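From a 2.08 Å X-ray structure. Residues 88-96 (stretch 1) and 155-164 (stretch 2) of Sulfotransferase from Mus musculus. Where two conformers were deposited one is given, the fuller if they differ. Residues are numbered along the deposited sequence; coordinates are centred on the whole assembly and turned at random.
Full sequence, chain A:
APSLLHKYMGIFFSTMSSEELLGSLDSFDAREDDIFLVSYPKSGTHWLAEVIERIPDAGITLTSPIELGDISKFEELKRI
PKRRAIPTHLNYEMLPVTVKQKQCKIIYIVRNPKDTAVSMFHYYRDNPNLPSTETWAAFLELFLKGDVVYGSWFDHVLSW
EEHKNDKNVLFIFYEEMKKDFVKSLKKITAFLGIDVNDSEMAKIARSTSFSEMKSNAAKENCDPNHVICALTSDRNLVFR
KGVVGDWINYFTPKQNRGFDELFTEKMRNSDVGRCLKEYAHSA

Stretch 1 88-96: THLNYEMLP
Stretch 2 (155-164) DHVLSWEEHK

A helix can hold an irregular loop by offering ring N-H groups to its carbonyls and ring surfaces to its side chains, as residues 88-96 and 155-164 of this sulfotransferase illustrate. Stretch 2 enters as a helix already begun earlier in the chain, and a type I turn spans Glu-161 to Lys-164. Stretch 1 is mostly loop, with a type I turn from Tyr-92 to Leu-95. The CA atoms of Asn-91 and His-156 lie 5.4 Å apart, those of Tyr-92 and Ser-159 5.7 Å, so both chains advance in the same sense here.

The polar contacts use loop carbonyls as acceptors. His-156 (chi1 t, chi2 -98°) donates from NE2 to His-89 O at 3.0 Å and, weakly, to Leu-90 O at 3.1 Å; Trp-160 NE1 adds a weak bond to Leu-90 O at 3.5 Å. Within the loop, Asn-91 (chi1 p) accepts at OD1 from Met-94 N, 2.8 Å away.

The aromatic contacts centre on Tyr-92 (chi1 t, chi2 61°). Its edge meets the face of the Trp-160 six-membered ring (chi1 m, chi2 106°), centroids 5.0 Å apart and planes at 86°. His-163 (chi1 m, chi2 -84°) forms an offset stack with Tyr-92, centroids 3.8 Å apart, planes at 27°.

In apolar packing, Leu-95 CD2 (chi1 t, chi2 p) reaches Trp-160 CH2 at the indole edge, 3.5 Å away.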

ATOM      1  N   THR A  88      -6.190   0.635   1.899  1.00 20.39           N
ATOM      2  CA  THR A  88      -6.341   1.909   1.219  1.00 28.27           C
ATOM      3  C   THR A  88      -5.009   2.453   0.739  1.00 26.35           C
ATOM      4  O   THR A  88      -3.981   2.111   1.280  1.00 26.70           O
ATOM      5  CB  THR A  88      -6.960   2.931   2.165  1.00 28.52           C
ATOM      6  OG1 THR A  88      -7.374   4.094   1.425  1.00 32.88           O
ATOM      7  CG2 THR A  88      -5.928   3.304   3.229  1.00 29.87           C
ATOM      8  N   HIS A  89      -5.027   3.273  -0.309  1.00 30.82           N
ATOM      9  CA  HIS A  89      -3.858   4.074  -0.628  1.00 34.45           C
ATOM     10  C   HIS A  89      -4.120   5.553  -0.409  1.00 26.17           C
ATOM     11  O   HIS A  89      -3.355   6.370  -0.893  1.00 28.05           O
ATOM     12  CB  HIS A  89      -3.397   3.909  -2.081  1.00 29.36           C
ATOM     13  CG  HIS A  89      -3.018   2.510  -2.456  1.00 22.64           C
ATOM     14  ND1 HIS A  89      -1.985   1.834  -1.860  1.00 25.98           N
ATOM     15  CD2 HIS A  89      -3.517   1.684  -3.397  1.00 29.21           C
ATOM     16  CE1 HIS A  89      -1.871   0.635  -2.402  1.00 21.90           C
ATOM     17  NE2 HIS A  89      -2.788   0.521  -3.339  1.00 37.60           N
ATOM     18  N   LEU A  90      -5.158   5.910   0.325  1.00 27.25           N
ATOM     19  CA  LEU A  90      -5.433   7.320   0.505  1.00 36.26           C
ATOM     20  C   LEU A  90      -4.283   7.941   1.219  1.00 24.00           C
ATOM     21  O   LEU A  90      -3.554   7.265   1.932  1.00 31.88           O
ATOM     22  CB  LEU A  90      -6.719   7.575   1.278  1.00 30.92           C
ATOM     23  CG  LEU A  90      -7.985   7.244   0.501  1.00 32.40           C
ATOM     24  CD1 LEU A  90      -9.146   7.253   1.422  1.00 23.88           C
ATOM     25  CD2 LEU A  90      -8.198   8.237  -0.595  1.00 28.65           C
ATOM     26  N   ASN A  91      -4.115   9.239   1.002  1.00 35.74           N
ATOM     27  CA  ASN A  91      -3.198  10.004   1.802  1.00 20.25           C
ATOM     28  C   ASN A  91      -3.889  10.337   3.092  1.00 29.05           C
ATOM     29  O   ASN A  91      -5.064  10.075   3.253  1.00 31.50           O
ATOM     30  CB  ASN A  91      -2.759  11.258   1.081  1.00 21.60           C
ATOM     31  CG  ASN A  91      -3.884  12.222   0.860  1.00 36.30           C
ATOM     32  OD1 ASN A  91      -4.966  12.103   1.422  1.00 38.07           O
ATOM     33  ND2 ASN A  91      -3.628  13.208   0.020  1.00 33.75           N
ATOM     34  N   TYR A  92      -3.136  10.861   4.035  1.00 25.34           N
ATOM     35  CA  TYR A  92      -3.677  11.238   5.300  1.00 25.83           C
ATOM     36  C   TYR A  92      -4.934  12.107   5.172  1.00 25.84           C
ATOM     37  O   TYR A  92      -6.032  11.746   5.637  1.00 31.90           O
ATOM     38  CB  TYR A  92      -2.590  11.959   6.111  1.00 28.84           C
ATOM     39  CG  TYR A  92      -3.004  12.003   7.551  1.00 38.82           C
ATOM     40  CD1 TYR A  92      -3.195  10.842   8.251  1.00 29.47           C
ATOM     41  CD2 TYR A  92      -3.287  13.193   8.177  1.00 39.98           C
ATOM     42  CE1 TYR A  92      -3.628  10.863   9.537  1.00 37.19           C
ATOM     43  CE2 TYR A  92      -3.713  13.222   9.476  1.00 24.44           C
ATOM     44  CZ  TYR A  92      -3.882  12.057  10.143  1.00 28.23           C
ATOM     45  OH  TYR A  92      -4.309  12.070  11.436  1.00 36.96           O
ATOM     46  N   GLU A  93      -4.779  13.247   4.509  0.70 33.98           N
ATOM     47  CA  GLU A  93      -5.827  14.263   4.436  0.70 31.23           C
ATOM     48  C   GLU A  93      -7.154  13.694   4.038  0.70 34.84           C
ATOM     49  O   GLU A  93      -8.204  14.114   4.514  0.70 34.94           O
ATOM     50  CB  GLU A  93      -5.459  15.277   3.377  0.70 37.64           C
ATOM     51  CG  GLU A  93      -6.655  16.000   2.829  0.70 37.20           C
ATOM     52  CD  GLU A  93      -7.159  17.012   3.798  0.70 45.94           C
ATOM     53  OE1 GLU A  93      -6.561  18.110   3.812  0.70 43.40           O
ATOM     54  OE2 GLU A  93      -8.117  16.725   4.556  0.70 42.76           O
ATOM     55  N   MET A  94      -7.106  12.742   3.124  1.00 31.60           N
ATOM     56  CA  MET A  94      -8.322  12.213   2.570  1.00 32.91           C
ATOM     57  C   MET A  94      -8.795  11.041   3.326  1.00 17.23           C
ATOM     58  O   MET A  94      -9.908  10.636   3.206  1.00 38.48           O
ATOM     59  CB  MET A  94      -8.090  11.857   1.130  1.00 36.31           C
ATOM     60  CG  MET A  94      -7.993  13.120   0.316  1.00 35.51           C
ATOM     61  SD  MET A  94      -7.757  12.817  -1.438  1.00 41.30           S
ATOM     62  CE  MET A  94      -6.354  11.714  -1.302  1.00 48.80           C
ATOM     63  N   LEU A  95      -7.927  10.485   4.118  1.00 24.63           N
ATOM     64  CA  LEU A  95      -8.395   9.564   5.097  1.00 29.84           C
ATOM     65  C   LEU A  95      -9.543  10.246   5.883  1.00 36.53           C
ATOM     66  O   LEU A  95      -9.402  11.387   6.331  1.00 34.28           O
ATOM     67  CB  LEU A  95      -7.242   9.233   6.012  1.00 36.75           C
ATOM     68  CG  LEU A  95      -7.541   8.039   6.905  1.00 32.73           C
ATOM     69  CD1 LEU A  95      -7.358   6.753   6.180  1.00 26.35           C
ATOM     70  CD2 LEU A  95      -6.644   8.035   8.050  1.00 23.89           C
ATOM     71  N   PRO A  96     -10.687   9.551   6.041  1.00 33.56           N
ATOM     72  CA  PRO A  96     -11.916   9.983   6.695  1.00 27.55           C
ATOM     73  C   PRO A  96     -11.686  10.470   8.076  1.00 36.63           C
ATOM     74  O   PRO A  96     -11.098   9.763   8.865  1.00 27.82           O
ATOM     75  CB  PRO A  96     -12.721   8.707   6.778  1.00 31.87           C
ATOM     76  CG  PRO A  96     -12.317   7.978   5.597  1.00 26.76           C
ATOM     77  CD  PRO A  96     -10.887   8.249   5.397  1.00 31.80           C
ATOM     78  N   ASP A 155       4.869  13.056  -0.695  1.00 18.88           N
ATOM     79  CA  ASP A 155       3.775  13.520   0.079  1.00 23.44           C
ATOM     80  C   ASP A 155       3.082  12.414   0.833  1.00 39.16           C
ATOM     81  O   ASP A 155       2.744  12.581   1.998  1.00 46.89           O
ATOM     82  CB  ASP A 155       2.784  14.168  -0.842  1.00 37.02           C
ATOM     83  CG  ASP A 155       3.328  15.420  -1.439  1.00 43.58           C
ATOM     84  OD1 ASP A 155       4.450  15.770  -0.994  1.00 26.31           O
ATOM     85  OD2 ASP A 155       2.656  16.076  -2.296  1.00 37.65           O
ATOM     86  N   HIS A 156       2.864  11.280   0.187  1.00 27.22           N
ATOM     87  CA  HIS A 156       2.153  10.209   0.847  1.00 27.21           C
ATOM     88  C   HIS A 156       2.815   9.889   2.157  1.00 26.01           C
ATOM     89  O   HIS A 156       2.240   9.842   3.249  1.00 29.18           O
ATOM     90  CB  HIS A 156       2.186   8.964  -0.018  1.00 19.11           C
ATOM     91  CG  HIS A 156       1.079   8.012   0.317  1.00 25.14           C
ATOM     92  ND1 HIS A 156       1.270   6.927   1.127  1.00 46.83           N
ATOM     93  CD2 HIS A 156      -0.230   8.047   0.005  1.00 29.31           C
ATOM     94  CE1 HIS A 156       0.107   6.289   1.277  1.00 32.06           C
ATOM     95  NE2 HIS A 156      -0.819   6.947   0.599  1.00 32.85           N
ATOM     96  N   VAL A 157       4.070   9.647   2.010  1.00 15.50           N
ATOM     97  CA  VAL A 157       4.827   9.111   3.075  1.00 18.41           C
ATOM     98  C   VAL A 157       4.842  10.105   4.213  1.00 32.14           C
ATOM     99  O   VAL A 157       4.716   9.754   5.406  1.00 34.91           O
ATOM    100  CB  VAL A 157       6.236   8.918   2.526  1.00 33.49           C
ATOM    101  CG1 VAL A 157       7.170   8.407   3.572  1.00 25.27           C
ATOM    102  CG2 VAL A 157       6.206   7.965   1.380  1.00 25.14           C
ATOM    103  N   LEU A 158       5.002  11.368   3.847  1.00 25.65           N
ATOM    104  CA  LEU A 158       5.264  12.406   4.840  1.00 28.76           C
ATOM    105  C   LEU A 158       4.075  12.648   5.705  1.00 31.27           C
ATOM    106  O   LEU A 158       4.126  12.605   6.928  1.00 30.28           O
ATOM    107  CB  LEU A 158       5.667  13.702   4.158  1.00 28.65           C
ATOM    108  CG  LEU A 158       7.136  13.700   3.684  1.00 37.26           C
ATOM    109  CD1 LEU A 158       7.504  14.978   2.859  1.00 31.42           C
ATOM    110  CD2 LEU A 158       8.133  13.536   4.827  1.00 24.92           C
ATOM    111  N   SER A 159       2.988  12.901   5.035  1.00 27.11           N
ATOM    112  CA  SER A 159       1.732  13.100   5.682  0.56 31.86           C
ATOM    113  C   SER A 159       1.643  12.024   6.713  1.00 38.11           C
ATOM    114  O   SER A 159       1.323  12.258   7.874  1.00 35.01           O
ATOM    115  CB  SER A 159       0.606  12.941   4.666  0.56 30.86           C
ATOM    116  OG  SER A 159       0.696  11.706   3.947  0.56 28.99           O
ATOM    117  N   TRP A 160       1.967  10.825   6.274  1.00 29.27           N
ATOM    118  CA  TRP A 160       1.742   9.716   7.145  1.00 25.41           C
ATOM    119  C   TRP A 160       2.763   9.736   8.202  1.00 23.91           C
ATOM    120  O   TRP A 160       2.533   9.358   9.331  1.00 25.54           O
ATOM    121  CB  TRP A 160       1.793   8.415   6.379  1.00 35.06           C
ATOM    122  CG  TRP A 160       0.521   8.246   5.749  1.00 35.26           C
ATOM    123  CD1 TRP A 160       0.205   8.392   4.433  1.00 38.89           C
ATOM    124  CD2 TRP A 160      -0.676   7.982   6.415  1.00 24.37           C
ATOM    125  NE1 TRP A 160      -1.125   8.204   4.244  1.00 26.51           N
ATOM    126  CE2 TRP A 160      -1.696   7.938   5.466  1.00 21.90           C
ATOM    127  CE3 TRP A 160      -0.995   7.751   7.750  1.00 18.18           C
ATOM    128  CZ2 TRP A 160      -2.996   7.681   5.777  1.00 36.81           C
ATOM    129  CZ3 TRP A 160      -2.278   7.483   8.073  1.00 40.81           C
ATOM    130  CH2 TRP A 160      -3.277   7.449   7.091  1.00 42.05           C
ATOM    131  N   GLU A 161       3.930  10.175   7.840  1.00 22.49           N
ATOM    132  CA  GLU A 161       4.967   9.997   8.773  1.00 22.98           C
ATOM    133  C   GLU A 161       4.625  10.863   9.951  1.00 28.24           C
ATOM    134  O   GLU A 161       5.167  10.683  11.007  1.00 28.01           O
ATOM    135  CB  GLU A 161       6.295  10.415   8.180  1.00 27.53           C
ATOM    136  CG  GLU A 161       7.468  10.207   9.136  1.00 28.61           C
ATOM    137  CD  GLU A 161       8.886  10.410   8.509  1.00 31.82           C
ATOM    138  OE1 GLU A 161       8.974  10.871   7.365  1.00 40.43           O
ATOM    139  OE2 GLU A 161       9.922  10.118   9.148  1.00 24.99           O
ATOM    140  N   GLU A 162       3.725  11.824   9.791  1.00 31.05           N
ATOM    141  CA  GLU A 162       3.504  12.763  10.889  1.00 30.56           C
ATOM    142  C   GLU A 162       2.935  12.107  12.116  1.00 33.17           C
ATOM    143  O   GLU A 162       2.878  12.690  13.198  1.00 26.51           O
ATOM    144  CB  GLU A 162       2.543  13.842  10.459  1.00 19.98           C
ATOM    145  CG  GLU A 162       3.257  14.803   9.648  1.00 31.32           C
ATOM    146  CD  GLU A 162       2.465  16.046   9.432  1.00 36.79           C
ATOM    147  OE1 GLU A 162       1.383  16.213  10.043  1.00 52.17           O
ATOM    148  OE2 GLU A 162       2.953  16.869   8.646  1.00 49.40           O
ATOM    149  N   HIS A 163       2.462  10.899  11.944  1.00 27.44           N
ATOM    150  CA  HIS A 163       1.715  10.316  12.995  1.00 19.55           C
ATOM    151  C   HIS A 163       2.415   9.032  13.308  1.00 26.32           C
ATOM    152  O   HIS A 163       1.839   8.133  13.912  1.00 34.27           O
ATOM    153  CB  HIS A 163       0.266  10.098  12.541  1.00 20.92           C
ATOM    154  CG  HIS A 163      -0.322  11.294  11.894  1.00 28.31           C
ATOM    155  ND1 HIS A 163      -0.895  12.327  12.606  1.00 23.12           N
ATOM    156  CD2 HIS A 163      -0.376  11.665  10.580  1.00 33.92           C
ATOM    157  CE1 HIS A 163      -1.275  13.265  11.762  1.00 33.59           C
ATOM    158  NE2 HIS A 163      -0.986  12.899  10.548  1.00 30.71           N
ATOM    159  N   LYS A 164       3.670   8.936  12.880  1.00 28.88           N
ATOM    160  CA  LYS A 164       4.458   7.759  13.159  1.00 24.24           C
ATOM    161  C   LYS A 164       4.597   7.487  14.659  1.00 36.19           C
ATOM    162  O   LYS A 164       4.678   6.325  15.028  1.00 33.49           O
ATOM    163  CB  LYS A 164       5.830   7.836  12.522  1.00 31.79           C
ATOM    164  CG  LYS A 164       6.741   6.726  13.000  1.00 36.03           C
ATOM    165  CD  LYS A 164       7.648   6.196  11.893  1.00 39.08           C
ATOM    166  CE  LYS A 164       9.073   5.853  12.394  1.00 48.45           C
ATOM    167  NZ  LYS A 164       9.246   4.529  13.107  1.00 53.82           N
TER